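Local coordinates for beta-N-acetylhexosaminidase (Thermotoga neapolitana, PDB 5BZA), which probably hydrolyses terminal non-reducing N-acetyl-D-hexosamine residues from N-acetyl-beta-D-hexosaminides, as a member of glycoside hydrolase family 3, at residues 327-332 against 455-460; 42-47 against 374-379; 14-19 against 46-51. All coordinates share one frame; numbering follows the deposited sequence.

Overall arrangement
Contact 3 comes first along the chain: it brings the loop behind strand 9-13 onto helix 42-54, closing a loop that holds helix 18-27 and strand 31-34 of the parallel barrel. From the same helix contact 2 spans more than 300 residues to helix 364-377 beside the mixed sheet. Contact 1 opens inside that long loop, at the end of helix 323-331, and closes beyond it on helix 452-463; contacts 1 and 2 cross, whereas contacts 3 and 1 follow in series. D47, on the helix shared by contacts 2 and 3, lies at the edge of F16 and also binds Y456 and K457. Contacts 1 and 2 seat the C-terminal part against the barrel; contact 3 is internal to it.

Contact 1. Residues 327-332 against 455-460; sequences EVAERA and VYKSFQ. With CD (cadmium ion), chain S.
E330 and K457 reach for each other from two neighbouring helices whose backbones come close, with 5.5 Å between the CA of E330 and the CA of K457. The glutamate leaves its helix with CG anti to the backbone N and stays extended beyond CG, while the lysine bends at chi2 (-60°) before straightening, and the two side chains cross obliquely. The bend lays K457 CD alongside the other helix, 3.9 Å from E330 CB. Nearer the backbone, K457 CG lies 4.0 Å from the methyl carbon CB of A329. At the far end K457 NZ forms a salt bridge with E330 OE1 at 3.2 Å, approaching from above the carboxylate plane, 44° out of it. The ammonium is gripped further by Q460 OE1, one turn along its own helix, 2.8 Å from K457 NZ, and by D47 of helix 42-54. Three acceptors surround this buried amine, two of them carboxylates, which would be expected to favour its charged form. The carboxylate of E330 also faces a cadmium ion, but at 3.3 Å from E330 OE2 the ion is farther than from E327 OE1, which coordinates it at 2.7 Å. R54 completes the cadmium site and pairs with E327 through a salt bridge. F91 of the second subunit packs on E327 and V328. Helix 323-331 leads into strand 334-335 at the edge of the mixed sheet, and C335 of that strand forms a disulfide with C466, just past helix 452-463. What emerges is a salt-bridged helix-helix junction between the barrel and the C-terminal domain, beside a metal site whose glutamates E327 and E330 have also been seen as zinc ligands in this protein.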
loop_
_atom_site.group_PDB
_atom_site.type_symbol
_atom_site.label_atom_id
_atom_site.label_comp_id
_atom_site.label_asym_id
_atom_site.label_seq_id
_atom_site.Cartn_x
_atom_site.Cartn_y
_atom_site.Cartn_z
ATOM N N GLU B 327 4.319 -15.892 -8.203
ATOM C CA GLU B 327 4.017 -17.104 -8.929
ATOM C C GLU B 327 3.674 -16.784 -10.388
ATOM O O GLU B 327 4.177 -17.431 -11.317
ATOM C CB GLU B 327 2.864 -17.835 -8.262
ATOM C CG GLU B 327 2.556 -19.156 -8.889
ATOM C CD GLU B 327 3.589 -20.194 -8.596
ATOM O OE1 GLU B 327 4.595 -19.866 -7.911
ATOM O OE2 GLU B 327 3.414 -21.330 -9.099
ATOM N N VAL B 328 2.850 -15.759 -10.573
ATOM C CA VAL B 328 2.414 -15.373 -11.911
ATOM C C VAL B 328 3.662 -14.980 -12.668
ATOM O O VAL B 328 3.876 -15.443 -13.813
ATOM C CB VAL B 328 1.376 -14.203 -11.851
ATOM C CG1 VAL B 328 1.216 -13.470 -13.177
ATOM C CG2 VAL B 328 0.026 -14.716 -11.346
ATOM N N ALA B 329 4.505 -14.173 -12.008
ATOM C CA ALA B 329 5.679 -13.624 -12.669
ATOM C C ALA B 329 6.528 -14.797 -13.083
ATOM O O ALA B 329 7.066 -14.837 -14.207
ATOM C CB ALA B 329 6.443 -12.669 -11.752
ATOM N N GLU B 330 6.569 -15.805 -12.217
ATOM C CA GLU B 330 7.406 -16.976 -12.474
ATOM C C GLU B 330 6.893 -17.755 -13.707
ATOM O O GLU B 330 7.676 -18.214 -14.524
ATOM C CB GLU B 330 7.493 -17.852 -11.207
ATOM C CG GLU B 330 8.225 -19.170 -11.375
ATOM C CD GLU B 330 8.700 -19.847 -10.052
ATOM O OE1 GLU B 330 8.668 -19.271 -8.905
ATOM O OE2 GLU B 330 9.116 -21.020 -10.176
ATOM N N ARG B 331 5.585 -17.896 -13.841
ATOM C CA ARG B 331 5.058 -18.827 -14.823
ATOM C C ARG B 331 4.958 -18.174 -16.239
ATOM O O ARG B 331 4.866 -18.851 -17.249
ATOM C CB ARG B 331 3.713 -19.340 -14.288
ATOM C CG ARG B 331 3.934 -20.461 -13.291
ATOM C CD ARG B 331 2.899 -20.571 -12.204
ATOM N NE ARG B 331 1.796 -21.447 -12.517
ATOM C CZ ARG B 331 1.311 -22.387 -11.714
ATOM N NH1 ARG B 331 1.829 -22.591 -10.513
ATOM N NH2 ARG B 331 0.292 -23.124 -12.120
ATOM N N ALA B 332 5.062 -16.846 -16.307
ATOM C CA ALA B 332 4.952 -16.159 -17.582
ATOM C C ALA B 332 6.298 -15.987 -18.273
ATOM O O ALA B 332 6.408 -15.289 -19.303
ATOM C CB ALA B 332 4.301 -14.815 -17.395
ATOM N N VAL B 455 11.504 -9.460 -13.972
ATOM C CA VAL B 455 12.926 -9.445 -14.253
ATOM C C VAL B 455 13.686 -10.375 -13.283
ATOM O O VAL B 455 14.462 -11.238 -13.698
ATOM C CB VAL B 455 13.429 -8.012 -14.163
ATOM C CG1 VAL B 455 14.932 -7.937 -14.375
ATOM C CG2 VAL B 455 12.676 -7.171 -15.164
ATOM N N TYR B 456 13.378 -10.232 -11.990
ATOM C CA TYR B 456 13.925 -11.080 -10.917
ATOM C C TYR B 456 13.690 -12.540 -11.280
ATOM O O TYR B 456 14.623 -13.370 -11.291
ATOM C CB TYR B 456 13.239 -10.701 -9.591
ATOM C CG TYR B 456 13.498 -11.555 -8.372
ATOM C CD1 TYR B 456 12.845 -12.775 -8.191
ATOM C CD2 TYR B 456 14.344 -11.102 -7.363
ATOM C CE1 TYR B 456 13.060 -13.546 -7.046
ATOM C CE2 TYR B 456 14.562 -11.854 -6.203
ATOM C CZ TYR B 456 13.909 -13.069 -6.045
ATOM O OH TYR B 456 14.123 -13.801 -4.906
ATOM N N LYS B 457 12.456 -12.851 -11.663
ATOM C CA LYS B 457 12.148 -14.232 -12.002
ATOM C C LYS B 457 12.874 -14.681 -13.278
ATOM O O LYS B 457 13.254 -15.851 -13.405
ATOM C CB LYS B 457 10.642 -14.429 -12.165
ATOM C CG LYS B 457 9.906 -14.485 -10.844
ATOM C CD LYS B 457 10.416 -15.656 -9.991
ATOM C CE LYS B 457 9.934 -15.580 -8.551
ATOM N NZ LYS B 457 10.310 -16.791 -7.779
ATOM N N SER B 458 13.111 -13.749 -14.204
ATOM C CA SER B 458 13.798 -14.117 -15.451
ATOM C C SER B 458 15.260 -14.463 -15.126
ATOM O O SER B 458 15.796 -15.440 -15.676
ATOM C CB SER B 458 13.666 -13.010 -16.510
ATOM O OG SER B 458 14.645 -11.990 -16.402
ATOM N N PHE B 459 15.880 -13.729 -14.192
ATOM C CA PHE B 459 17.249 -14.070 -13.798
ATOM C C PHE B 459 17.262 -15.436 -13.116
ATOM O O PHE B 459 18.159 -16.269 -13.364
ATOM C CB PHE B 459 17.867 -12.995 -12.900
ATOM C CG PHE B 459 18.001 -11.665 -13.571
ATOM C CD1 PHE B 459 18.316 -11.584 -14.926
ATOM C CD2 PHE B 459 17.792 -10.496 -12.870
ATOM C CE1 PHE B 459 18.423 -10.372 -15.553
ATOM C CE2 PHE B 459 17.909 -9.263 -13.492
ATOM C CZ PHE B 459 18.229 -9.198 -14.837
ATOM N N GLN B 460 16.267 -15.680 -12.268
ATOM C CA GLN B 460 16.185 -16.978 -11.588
ATOM C C GLN B 460 16.082 -18.137 -12.568
ATOM O O GLN B 460 16.762 -19.178 -12.423
ATOM C CB GLN B 460 14.986 -17.026 -10.643
ATOM C CG GLN B 460 15.226 -16.414 -9.267
ATOM C CD GLN B 460 14.105 -16.738 -8.287
ATOM O OE1 GLN B 460 12.953 -16.925 -8.688
ATOM N NE2 GLN B 460 14.443 -16.811 -6.988
HETATM CD CD CD S . 6.342 -21.803 -8.596
#

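Contact 2. Residues 42-47 against 374-379; sequences EYLFLD and AKRFFK
The backbones of 42-47 and 374-379 stand well apart where L44 and R376 face each other, 10.8 Å between the CA of L44 and the CA of R376, and the space is bridged by side chains. The first segment forms the opening turns of helix 42-54; the second begins in helix 364-377 and runs on toward strand 380-386. R376 does most of the reaching. Its CG lies anti to the carbonyl carbon, and a bend at chi3 (62°) turns the guanidinium so that a face meets L44. There L44 CD2 sits 4.0 Å from R376 CZ, displaced toward the rim of the flat group, while the other methyl, L44 CD1, comes 4.0 Å from R376 NH1. Y43 touches the aliphatic part of the same arginine: R376 CD lies near the plane of the tyrosine ring, at its edge, 3.9 Å from Y43 CE2. Ring and guanidinium planes stand 66° apart, which excludes a parallel stack of the two. The segments belong to the family 3 TIM barrel and to the C-terminal domain, so this small patch is part of the interface between them. Its charged and hydroxyl ends are held from elsewhere: R376 NH2 makes a salt bridge with D15, in the loop following strand 9-13, and Y43 OH is hydrogen-bonded to E372, one turn back on helix 364-377. Replacing R376 with an alanine would probably leave D15 without its charged mate across the interface and open a gap beside the L44 methyls and the tyrosine edge. Close by, F377 meets Y456 of helix 452-463 edge-to-face, and F378 does the same with F459.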
loop_
_atom_site.group_PDB
_atom_site.type_symbol
_atom_site.label_atom_id
_atom_site.label_comp_id
_atom_site.label_asym_id
_atom_site.label_seq_id
_atom_site.Cartn_x
_atom_site.Cartn_y
_atom_site.Cartn_z
ATOM N N GLU B 42 9.960 -4.797 -3.076
ATOM C CA GLU B 42 8.708 -5.523 -3.265
ATOM C C GLU B 42 8.907 -6.855 -3.968
ATOM O O GLU B 42 8.274 -7.830 -3.581
ATOM C CB GLU B 42 7.698 -4.673 -4.004
ATOM C CG GLU B 42 6.324 -5.335 -4.079
ATOM C CD GLU B 42 5.286 -4.394 -4.619
ATOM O OE1 GLU B 42 5.424 -3.985 -5.799
ATOM O OE2 GLU B 42 4.352 -4.041 -3.854
ATOM N N TYR B 43 9.784 -6.925 -4.975
ATOM C CA TYR B 43 10.032 -8.217 -5.607
ATOM C C TYR B 43 10.498 -9.217 -4.546
ATOM O O TYR B 43 10.071 -10.391 -4.554
ATOM C CB TYR B 43 11.046 -8.109 -6.751
ATOM C CG TYR B 43 12.373 -7.464 -6.391
ATOM C CD1 TYR B 43 12.545 -6.091 -6.485
ATOM C CD2 TYR B 43 13.465 -8.241 -5.995
ATOM C CE1 TYR B 43 13.740 -5.502 -6.178
ATOM C CE2 TYR B 43 14.674 -7.657 -5.670
ATOM C CZ TYR B 43 14.811 -6.279 -5.761
ATOM O OH TYR B 43 16.026 -5.682 -5.430
ATOM N N LEU B 44 11.346 -8.763 -3.612
ATOM C CA LEU B 44 11.789 -9.666 -2.541
ATOM C C LEU B 44 10.657 -10.070 -1.634
ATOM O O LEU B 44 10.471 -11.261 -1.353
ATOM C CB LEU B 44 12.887 -9.040 -1.678
ATOM C CG LEU B 44 14.370 -9.290 -1.939
ATOM C CD1 LEU B 44 15.086 -9.094 -0.597
ATOM C CD2 LEU B 44 14.653 -10.683 -2.499
ATOM N N PHE B 45 9.895 -9.091 -1.172
ATOM C CA PHE B 45 8.751 -9.369 -0.311
ATOM C C PHE B 45 7.804 -10.422 -0.934
ATOM O O PHE B 45 7.520 -11.469 -0.327
ATOM C CB PHE B 45 8.036 -8.034 -0.000
ATOM C CG PHE B 45 6.697 -8.203 0.659
ATOM C CD1 PHE B 45 6.588 -8.817 1.902
ATOM C CD2 PHE B 45 5.527 -7.796 0.001
ATOM C CE1 PHE B 45 5.322 -9.008 2.506
ATOM C CE2 PHE B 45 4.261 -7.970 0.588
ATOM C CZ PHE B 45 4.167 -8.590 1.845
ATOM N N LEU B 46 7.399 -10.204 -2.190
ATOM C CA LEU B 46 6.491 -11.124 -2.871
ATOM C C LEU B 46 7.088 -12.517 -3.057
ATOM O O LEU B 46 6.390 -13.541 -2.833
ATOM C CB LEU B 46 6.084 -10.552 -4.246
ATOM C CG LEU B 46 5.299 -9.254 -4.196
ATOM C CD1 LEU B 46 5.020 -8.712 -5.613
ATOM C CD2 LEU B 46 3.997 -9.470 -3.432
ATOM N N ASP B 47 8.369 -12.580 -3.448
ATOM C CA ASP B 47 8.997 -13.873 -3.609
ATOM C C ASP B 47 9.094 -14.606 -2.252
ATOM O O ASP B 47 8.901 -15.835 -2.182
ATOM C CB ASP B 47 10.385 -13.740 -4.251
ATOM C CG ASP B 47 10.957 -15.105 -4.706
ATOM O OD1 ASP B 47 10.163 -15.999 -5.105
ATOM O OD2 ASP B 47 12.196 -15.300 -4.664
ATOM N N ALA B 374 19.485 -7.147 -11.192
ATOM C CA ALA B 374 20.483 -7.923 -11.914
ATOM C C ALA B 374 21.669 -8.150 -11.003
ATOM O O ALA B 374 22.232 -9.247 -10.980
ATOM C CB ALA B 374 20.898 -7.230 -13.202
ATOM N N LYS B 375 22.041 -7.117 -10.250
ATOM C CA LYS B 375 23.167 -7.240 -9.319
ATOM C C LYS B 375 23.057 -8.344 -8.252
ATOM O O LYS B 375 24.112 -8.849 -7.805
ATOM C CB LYS B 375 23.405 -5.896 -8.632
ATOM C CG LYS B 375 24.135 -4.925 -9.549
ATOM C CD LYS B 375 24.169 -3.521 -8.996
ATOM C CE LYS B 375 24.934 -2.612 -9.943
ATOM N NZ LYS B 375 24.643 -1.161 -9.697
ATOM N N ARG B 376 21.848 -8.765 -7.860
ATOM C CA ARG B 376 21.684 -9.917 -6.921
ATOM C C ARG B 376 22.140 -11.254 -7.499
ATOM O O ARG B 376 22.508 -12.187 -6.773
ATOM C CB ARG B 376 20.219 -10.069 -6.499
ATOM C CG ARG B 376 19.638 -8.851 -5.837
ATOM C CD ARG B 376 18.293 -9.161 -5.177
ATOM N NE ARG B 376 18.380 -10.157 -4.102
ATOM C CZ ARG B 376 18.543 -9.871 -2.805
ATOM N NH1 ARG B 376 18.624 -8.610 -2.387
ATOM N NH2 ARG B 376 18.599 -10.856 -1.927
ATOM N N PHE B 377 22.126 -11.329 -8.834
ATOM C CA PHE B 377 22.281 -12.588 -9.573
ATOM C C PHE B 377 23.561 -12.653 -10.409
ATOM O O PHE B 377 24.080 -13.737 -10.691
ATOM C CB PHE B 377 21.070 -12.793 -10.491
ATOM C CG PHE B 377 19.767 -12.967 -9.758
ATOM C CD1 PHE B 377 19.371 -14.220 -9.280
ATOM C CD2 PHE B 377 18.929 -11.883 -9.558
ATOM C CE1 PHE B 377 18.151 -14.375 -8.599
ATOM C CE2 PHE B 377 17.718 -12.044 -8.872
ATOM C CZ PHE B 377 17.334 -13.291 -8.396
ATOM N N PHE B 378 24.054 -11.496 -10.838
ATOM C CA PHE B 378 25.187 -11.469 -11.762
ATOM C C PHE B 378 26.197 -10.445 -11.358
ATOM O O PHE B 378 25.824 -9.373 -10.898
ATOM C CB PHE B 378 24.709 -11.175 -13.250
ATOM C CG PHE B 378 23.759 -12.204 -13.780
ATOM C CD1 PHE B 378 24.242 -13.367 -14.328
ATOM C CD2 PHE B 378 22.394 -12.066 -13.617
ATOM C CE1 PHE B 378 23.395 -14.345 -14.754
ATOM C CE2 PHE B 378 21.533 -13.057 -14.024
ATOM C CZ PHE B 378 22.035 -14.196 -14.594
ATOM N N LYS B 379 27.478 -10.747 -11.581
ATOM C CA LYS B 379 28.468 -9.674 -11.515
ATOM C C LYS B 379 28.177 -8.724 -12.688
ATOM O O LYS B 379 27.933 -9.144 -13.833
ATOM C CB LYS B 379 29.899 -10.206 -11.599
ATOM C CG LYS B 379 30.126 -11.480 -10.866
ATOM C CD LYS B 379 31.596 -11.878 -10.919
ATOM C CE LYS B 379 31.743 -12.952 -11.968
ATOM N NZ LYS B 379 33.140 -13.399 -12.160
#

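Contact 3. Residues 14-19 against 46-51; sequences DDFNEE and LDFMNF
A chi1 of 174° carries the F16 ring away from its own backbone nitrogen and onto helix 42-54, where F48 and F51, their first torsions also near 180°, bring their rings against it. The phenylalanine of the loop lies flat on the helix backbone: F48 CA is 3.8 Å from the centroid of the F16 ring, over its centre, in a CH-pi contact. Beside this the F16 and F48 rings are nearly parallel, 19° between planes and 4.6 Å between centroids, yet slid so far that they barely overlap. F16 CD1 presses over a face of the F48 ring, 3.3 Å from F48 CD1, a tight fit. F51 closes in obliquely, its CB 3.5 Å from F16 CZ and its ring plane turned 53° from that of F16. This aromatic cluster packs the loop between strand 9-13 and helix 18-27 of the (beta/alpha)8 barrel against helix 42-54, which comes after strand 31-34 and the short helix 36-39; F13, at the end of the first strand, adds an edge-to-face contact with F48. D47 approaches differently, with OD2 in the plane of the F16 ring, at its edge, 3.3 Å from F16 CE2, while Y456 supplies that oxygen's hydrogen bond. R21 of helix 18-27 makes a cation-pi contact with F16, and N17 caps that helix at the backbone N of A20.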
loop_
_atom_site.group_PDB
_atom_site.type_symbol
_atom_site.label_atom_id
_atom_site.label_comp_id
_atom_site.label_asym_id
_atom_site.label_seq_id
_atom_site.Cartn_x
_atom_site.Cartn_y
_atom_site.Cartn_z
ATOM N N ASP B 14 15.862 -9.510 7.198
ATOM C CA ASP B 14 16.231 -8.225 6.655
ATOM C C ASP B 14 16.666 -8.436 5.199
ATOM O O ASP B 14 17.055 -7.501 4.488
ATOM C CB ASP B 14 17.346 -7.629 7.519
ATOM C CG ASP B 14 17.449 -6.139 7.396
ATOM O OD1 ASP B 14 16.385 -5.455 7.431
ATOM O OD2 ASP B 14 18.602 -5.638 7.345
ATOM N N ASP B 15 16.614 -9.696 4.795
ATOM C CA ASP B 15 16.948 -10.098 3.447
ATOM C C ASP B 15 16.265 -11.448 3.173
ATOM O O ASP B 15 15.884 -12.160 4.111
ATOM C CB ASP B 15 18.486 -10.155 3.260
ATOM C CG ASP B 15 18.899 -10.190 1.765
ATOM O OD1 ASP B 15 17.998 -10.029 0.934
ATOM O OD2 ASP B 15 20.104 -10.289 1.419
ATOM N N PHE B 16 16.061 -11.772 1.889
ATOM C CA PHE B 16 15.525 -13.069 1.499
ATOM C C PHE B 16 16.419 -13.632 0.403
ATOM O O PHE B 16 16.693 -12.958 -0.587
ATOM C CB PHE B 16 14.072 -12.966 1.026
ATOM C CG PHE B 16 13.534 -14.259 0.483
ATOM C CD1 PHE B 16 13.377 -15.366 1.306
ATOM C CD2 PHE B 16 13.233 -14.383 -0.883
ATOM C CE1 PHE B 16 12.889 -16.570 0.791
ATOM C CE2 PHE B 16 12.751 -15.565 -1.398
ATOM C CZ PHE B 16 12.573 -16.670 -0.567
ATOM N N ASN B 17 16.938 -14.835 0.599
ATOM C CA ASN B 17 18.001 -15.314 -0.262
ATOM C C ASN B 17 18.187 -16.786 0.014
ATOM O O ASN B 17 17.374 -17.387 0.728
ATOM C CB ASN B 17 19.294 -14.513 -0.044
ATOM C CG ASN B 17 19.689 -14.427 1.445
ATOM O OD1 ASN B 17 19.564 -15.405 2.193
ATOM N ND2 ASN B 17 20.204 -13.275 1.852
ATOM N N GLU B 18 19.222 -17.394 -0.564
ATOM C CA GLU B 18 19.331 -18.864 -0.469
ATOM C C GLU B 18 19.682 -19.208 0.984
ATOM O O GLU B 18 19.191 -20.206 1.502
ATOM C CB GLU B 18 20.351 -19.428 -1.477
ATOM C CG GLU B 18 20.323 -20.964 -1.818
ATOM C CD GLU B 18 19.016 -21.449 -2.576
ATOM O OE1 GLU B 18 18.015 -20.688 -2.627
ATOM O OE2 GLU B 18 19.003 -22.556 -3.200
ATOM N N GLU B 19 20.460 -18.361 1.669
ATOM C CA GLU B 19 20.759 -18.639 3.082
ATOM C C GLU B 19 19.447 -18.656 3.900
ATOM O O GLU B 19 19.200 -19.592 4.680
ATOM C CB GLU B 19 21.737 -17.616 3.682
ATOM C CG GLU B 19 22.137 -17.918 5.139
ATOM C CD GLU B 19 23.181 -16.949 5.720
ATOM O OE1 GLU B 19 23.367 -15.851 5.142
ATOM O OE2 GLU B 19 23.799 -17.274 6.769
ATOM N N LEU B 46 7.399 -10.204 -2.190
ATOM C CA LEU B 46 6.491 -11.124 -2.871
ATOM C C LEU B 46 7.088 -12.517 -3.057
ATOM O O LEU B 46 6.390 -13.541 -2.833
ATOM C CB LEU B 46 6.084 -10.552 -4.246
ATOM C CG LEU B 46 5.299 -9.254 -4.196
ATOM C CD1 LEU B 46 5.020 -8.712 -5.613
ATOM C CD2 LEU B 46 3.997 -9.470 -3.432
ATOM N N ASP B 47 8.369 -12.580 -3.448
ATOM C CA ASP B 47 8.997 -13.873 -3.609
ATOM C C ASP B 47 9.094 -14.606 -2.252
ATOM O O ASP B 47 8.901 -15.835 -2.182
ATOM C CB ASP B 47 10.385 -13.740 -4.251
ATOM C CG ASP B 47 10.957 -15.105 -4.706
ATOM O OD1 ASP B 47 10.163 -15.999 -5.105
ATOM O OD2 ASP B 47 12.196 -15.300 -4.664
ATOM N N PHE B 48 9.405 -13.871 -1.176
ATOM C CA PHE B 48 9.417 -14.438 0.202
ATOM C C PHE B 48 8.021 -14.986 0.576
ATOM O O PHE B 48 7.900 -16.131 1.004
ATOM C CB PHE B 48 9.877 -13.360 1.206
ATOM C CG PHE B 48 10.318 -13.881 2.571
ATOM C CD1 PHE B 48 10.429 -15.237 2.835
ATOM C CD2 PHE B 48 10.678 -12.970 3.572
ATOM C CE1 PHE B 48 10.883 -15.688 4.077
ATOM C CE2 PHE B 48 11.128 -13.397 4.806
ATOM C CZ PHE B 48 11.227 -14.762 5.068
ATOM N N MET B 49 6.964 -14.187 0.398
ATOM C CA MET B 49 5.609 -14.679 0.685
ATOM C C MET B 49 5.285 -15.972 -0.108
ATOM O O MET B 49 4.683 -16.917 0.427
ATOM C CB MET B 49 4.559 -13.613 0.371
ATOM C CG MET B 49 4.618 -12.450 1.296
ATOM S SD MET B 49 4.462 -12.810 3.087
ATOM C CE MET B 49 2.835 -13.530 3.175
ATOM N N ASN B 50 5.707 -16.014 -1.371
ATOM C CA ASN B 50 5.521 -17.216 -2.183
ATOM C C ASN B 50 6.306 -18.425 -1.598
ATOM O O ASN B 50 5.794 -19.540 -1.492
ATOM C CB ASN B 50 5.949 -16.933 -3.642
ATOM C CG ASN B 50 5.523 -18.011 -4.590
ATOM O OD1 ASN B 50 4.385 -18.480 -4.535
ATOM N ND2 ASN B 50 6.404 -18.383 -5.503
ATOM N N PHE B 51 7.570 -18.205 -1.256
ATOM C CA PHE B 51 8.337 -19.209 -0.539
ATOM C C PHE B 51 7.616 -19.684 0.754
ATOM O O PHE B 51 7.554 -20.900 1.035
ATOM C CB PHE B 51 9.734 -18.681 -0.223
ATOM C CG PHE B 51 10.565 -19.631 0.568
ATOM C CD1 PHE B 51 11.241 -20.662 -0.057
ATOM C CD2 PHE B 51 10.641 -19.510 1.957
ATOM C CE1 PHE B 51 11.993 -21.554 0.683
ATOM C CE2 PHE B 51 11.398 -20.396 2.714
ATOM C CZ PHE B 51 12.075 -21.421 2.080
#